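Local structure of uncharacterized protein (Escherichia coli O157:H7, 4ZV9) at residues 53-56 and 57-60; 87-90 and 91-94. The protein is of unknown function but belongs to the dienelactone hydrolase family of alpha/beta hydrolases and is therefore probably a hydrolytic enzyme. One frame throughout, in Å; residues are numbered along the deposited sequence.

Contact 1 (53-56 and 57-60); sequences GLNP and YIED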
loop_
_atom_site.group_PDB
_atom_site.type_symbol
_atom_site.label_atom_id
_atom_site.label_comp_id
_atom_site.label_asym_id
_atom_site.label_seq_id
_atom_site.Cartn_x
_atom_site.Cartn_y
_atom_site.Cartn_z
ATOM N N GLY A 53 6.359 10.590 -2.380
ATOM C CA GLY A 53 7.067 9.674 -3.264
ATOM C C GLY A 53 7.679 8.451 -2.596
ATOM O O GLY A 53 7.429 8.161 -1.422
ATOM N N LEU A 54 8.512 7.758 -3.361
ATOM C CA LEU A 54 9.097 6.507 -2.956
ATOM C C LEU A 54 10.361 6.750 -2.151
ATOM O O LEU A 54 11.450 6.818 -2.718
ATOM C CB LEU A 54 9.397 5.671 -4.202
ATOM C CG LEU A 54 9.957 4.265 -3.940
ATOM C CD1 LEU A 54 9.010 3.445 -3.094
ATOM C CD2 LEU A 54 10.231 3.567 -5.262
ATOM N N ASN A 55 10.203 6.928 -0.845
ATOM C CA ASN A 55 11.321 7.259 0.024
ATOM C C ASN A 55 11.870 5.991 0.697
ATOM O O ASN A 55 11.307 4.915 0.522
ATOM C CB ASN A 55 10.938 8.393 1.010
ATOM C CG ASN A 55 9.922 7.977 2.073
ATOM O OD1 ASN A 55 9.503 6.833 2.169
ATOM N ND2 ASN A 55 9.517 8.952 2.882
ATOM N N PRO A 56 12.976 6.099 1.439
ATOM C CA PRO A 56 13.542 4.871 2.017
ATOM C C PRO A 56 12.628 4.058 2.954
ATOM O O PRO A 56 12.801 2.841 3.053
ATOM C CB PRO A 56 14.788 5.371 2.739
ATOM C CG PRO A 56 15.206 6.568 1.936
ATOM C CD PRO A 56 13.899 7.238 1.567
ATOM N N TYR A 57 11.708 4.717 3.653
ATOM C CA TYR A 57 10.765 4.014 4.528
ATOM C C TYR A 57 9.888 3.071 3.740
ATOM O O TYR A 57 9.778 1.896 4.079
ATOM C CB TYR A 57 9.902 5.016 5.299
ATOM C CG TYR A 57 8.566 4.483 5.797
ATOM C CD1 TYR A 57 8.497 3.476 6.761
ATOM C CD2 TYR A 57 7.372 5.033 5.334
ATOM C CE1 TYR A 57 7.268 3.022 7.244
ATOM C CE2 TYR A 57 6.153 4.592 5.798
ATOM C CZ TYR A 57 6.096 3.587 6.756
ATOM O OH TYR A 57 4.853 3.154 7.209
ATOM N N ILE A 58 9.322 3.549 2.638
ATOM C CA ILE A 58 8.472 2.696 1.807
ATOM C C ILE A 58 9.267 1.560 1.158
ATOM O O ILE A 58 8.774 0.433 1.031
ATOM C CB ILE A 58 7.727 3.516 0.738
ATOM C CG1 ILE A 58 6.805 4.525 1.420
ATOM C CG2 ILE A 58 6.945 2.589 -0.192
ATOM C CD1 ILE A 58 5.671 3.895 2.236
ATOM N N GLU A 59 10.487 1.844 0.725
ATOM C CA GLU A 59 11.337 0.788 0.168
ATOM C C GLU A 59 11.587 -0.293 1.222
ATOM O O GLU A 59 11.569 -1.497 0.924
ATOM C CB GLU A 59 12.650 1.365 -0.384
ATOM C CG GLU A 59 12.427 2.202 -1.634
ATOM C CD GLU A 59 13.727 2.709 -2.263
ATOM O OE1 GLU A 59 14.702 2.871 -1.523
ATOM O OE2 GLU A 59 13.744 2.965 -3.481
ATOM N N ASP A 60 11.812 0.125 2.465
ATOM C CA ASP A 60 11.990 -0.842 3.549
ATOM C C ASP A 60 10.706 -1.675 3.724
ATOM O O ASP A 60 10.773 -2.883 3.907
ATOM C CB ASP A 60 12.340 -0.147 4.853
ATOM C CG ASP A 60 12.842 -1.118 5.900
ATOM O OD1 ASP A 60 13.853 -1.814 5.642
ATOM O OD2 ASP A 60 12.274 -1.152 6.991
HETATM O O HOH W 1 13.122 5.561 -4.567
#
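Asn55 and Ile58 meet at the start of helix 56-67, where Asn55 is the N-cap. Its side chain reaches forward to the first turn, and OD1 takes a weak hydrogen bond from Ile58 N at 3.3 Å, nearly straight at 167°. With CG held between the backbone N and the carbonyl carbon (chi1 69°), the short amide can curl round to that N-H. The other end of the amide, ND2, donates to Asp88. Pro56 suits the first helical position, since it has no N-H to be satisfied there.

Backbone bonds close the turn: Glu59 N gives to Asn55 O at 3.2 Å, and Asp60 N to Pro56 O at 2.9 Å.

Apolar contact lies on the flank, where Leu54 CD1 touches the Ile58 CG2 branch at 3.7 Å and the CG methylene of Glu59 at 3.9 Å. The Leu54 and Glu59 side chains run across each other at about a right angle.

Beyond that methylene, Glu59 OE2 meets Tyr16 OH and a water, which also donates to Leu54 O at 2.8 Å. Capping, carbonyl and water bonds thus fix how the loop after strand 42-48 enters the helix, while Leu54, packed on Ile58, also touches Tyr31 of strand 28-35.

Contact 2 (87-90 and 91-94); sequences NDDK and GREL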
loop_
_atom_site.group_PDB
_atom_site.type_symbol
_atom_site.label_atom_id
_atom_site.label_comp_id
_atom_site.label_asym_id
_atom_site.label_seq_id
_atom_site.Cartn_x
_atom_site.Cartn_y
_atom_site.Cartn_z
ATOM N N ASN A 87 14.654 14.350 -0.101
ATOM C CA ASN A 87 14.049 14.817 1.142
ATOM C C ASN A 87 12.531 14.884 1.019
ATOM O O ASN A 87 11.993 15.156 -0.057
ATOM C CB ASN A 87 14.606 16.167 1.593
ATOM C CG ASN A 87 14.299 17.269 0.620
ATOM O OD1 ASN A 87 13.306 17.975 0.781
ATOM N ND2 ASN A 87 15.160 17.445 -0.397
ATOM N N ASP A 88 11.868 14.676 2.150
ATOM C CA ASP A 88 10.421 14.620 2.183
ATOM C C ASP A 88 9.714 15.939 1.856
ATOM O O ASP A 88 8.652 15.917 1.243
ATOM C CB ASP A 88 9.954 14.068 3.534
ATOM C CG ASP A 88 10.082 12.548 3.629
ATOM O OD1 ASP A 88 10.628 11.892 2.710
ATOM O OD2 ASP A 88 9.639 12.009 4.662
ATOM N N ASP A 89 10.293 17.077 2.242
ATOM C CA ASP A 89 9.680 18.377 1.933
ATOM C C ASP A 89 9.564 18.593 0.420
ATOM O O ASP A 89 8.522 19.016 -0.087
ATOM C CB ASP A 89 10.485 19.535 2.547
ATOM C CG ASP A 89 10.313 19.653 4.061
ATOM O OD1 ASP A 89 9.305 19.144 4.602
ATOM O OD2 ASP A 89 11.168 20.301 4.709
ATOM N N LYS A 90 10.652 18.346 -0.305
ATOM C CA LYS A 90 10.633 18.516 -1.746
ATOM C C LYS A 90 9.740 17.434 -2.362
ATOM O O LYS A 90 9.019 17.701 -3.325
ATOM C CB LYS A 90 12.042 18.457 -2.325
ATOM C CG LYS A 90 12.121 18.763 -3.810
ATOM C CD LYS A 90 11.714 20.188 -4.109
ATOM C CE LYS A 90 11.885 20.499 -5.584
ATOM N NZ LYS A 90 11.599 21.931 -5.872
ATOM N N GLY A 91 9.755 16.242 -1.778
ATOM C CA GLY A 91 8.915 15.151 -2.246
ATOM C C GLY A 91 7.449 15.550 -2.191
ATOM O O GLY A 91 6.706 15.304 -3.133
ATOM N N ARG A 92 7.045 16.169 -1.083
ATOM C CA ARG A 92 5.654 16.627 -0.903
ATOM C C ARG A 92 5.253 17.670 -1.930
ATOM O O ARG A 92 4.181 17.590 -2.515
ATOM C CB ARG A 92 5.434 17.176 0.509
ATOM C CG ARG A 92 4.871 16.139 1.451
ATOM C CD ARG A 92 4.628 16.641 2.868
ATOM N NE ARG A 92 5.836 17.174 3.490
ATOM C CZ ARG A 92 6.569 16.582 4.442
ATOM N NH1 ARG A 92 6.227 15.409 4.974
ATOM N NH2 ARG A 92 7.654 17.201 4.892
ATOM N N GLU A 93 6.125 18.643 -2.133
ATOM C CA GLU A 93 5.906 19.687 -3.115
ATOM C C GLU A 93 5.775 19.127 -4.531
ATOM O O GLU A 93 4.882 19.510 -5.279
ATOM C CB GLU A 93 7.070 20.673 -3.035
ATOM C CG GLU A 93 7.102 21.695 -4.151
ATOM C CD GLU A 93 8.327 22.588 -4.057
ATOM O OE1 GLU A 93 8.962 22.626 -2.970
ATOM O OE2 GLU A 93 8.652 23.253 -5.060
ATOM N N LEU A 94 6.651 18.199 -4.888
ATOM C CA LEU A 94 6.609 17.591 -6.212
ATOM C C LEU A 94 5.349 16.759 -6.419
ATOM O O LEU A 94 4.750 16.806 -7.496
ATOM C CB LEU A 94 7.846 16.715 -6.474
ATOM C CG LEU A 94 9.162 17.476 -6.659
ATOM C CD1 LEU A 94 10.334 16.501 -6.736
ATOM C CD2 LEU A 94 9.140 18.365 -7.896
#
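Asp89 and Arg92 form a salt bridge along the outer side of helix 88-97, one turn apart. The two side chains run side by side and point the same way, and Arg92 NH2 approaches Asp89 OD1 to a very short 2.6 Å. The oxygen lies at the edge of the guanidinium, in its plane, yet the N-H is bent at 136°, and the carboxylate and guanidinium planes are 55° apart. The pairing is single-pronged and less than ideal, since NH2 alone bonds OD1 and Arg92 NE stays 4.1 Å from it. Arg92 gets there by a kink at chi3 (-57°), which folds the guanidinium back toward the helix start; Asp88 O lies over one face, toward its rim.

Lys90 and Glu93, in the Glu93 conformer described, make a weak and doubtful bridge, Lys90 NZ to Glu93 OE2 at 3.3 Å. Lys90 leaves the backbone with CG anti to N and bends at chi2, after which the extended chain carries the amine across to the carboxylate. Its methylenes meanwhile pass Leu94, and Lys90 CG lies 4.1 Å from Leu94 CD1.

At the N-cap, Asn87 OD1 accepts from Lys90 N at 2.9 Å, with the donor above the amide plane. Gly91, buried against the fold, presents only backbone, and its N gives to Asn87 O at 3.0 Å. Asp88 OD1 is hydrogen-bonded to Tyr84 OH, and OD2 forms a salt bridge with Arg52.

Aspartates in the first turn would be favoured by the helix dipole, and the Asp89-Arg92 bridge, joining residues three apart, probably adds modest stability to the exposed side of a surface helix; any share from Lys90-Glu93 is uncertain.

How the contacts relate
Both contacts are helix starts capped by an asparagine, but they lie at different depths. Contact 1 is largely buried, its centre about 11 Å from the centre of the chain, at the head of helix 56-67, which follows a strand of the main sheet. Contact 2, about 19 Å out, is a surface turn of helix 88-97. The chemistry follows: contact 1 combines aliphatic packing with a water, whereas contact 2 relies on salt bridges between charged side chains, one of them doubtful. Different helices are held, yet the two meet directly, Asn55 ND2 lying 3.1 Å from Asp88 OD1 in a probable hydrogen bond, so one cap residue touches the first turn of the other helix.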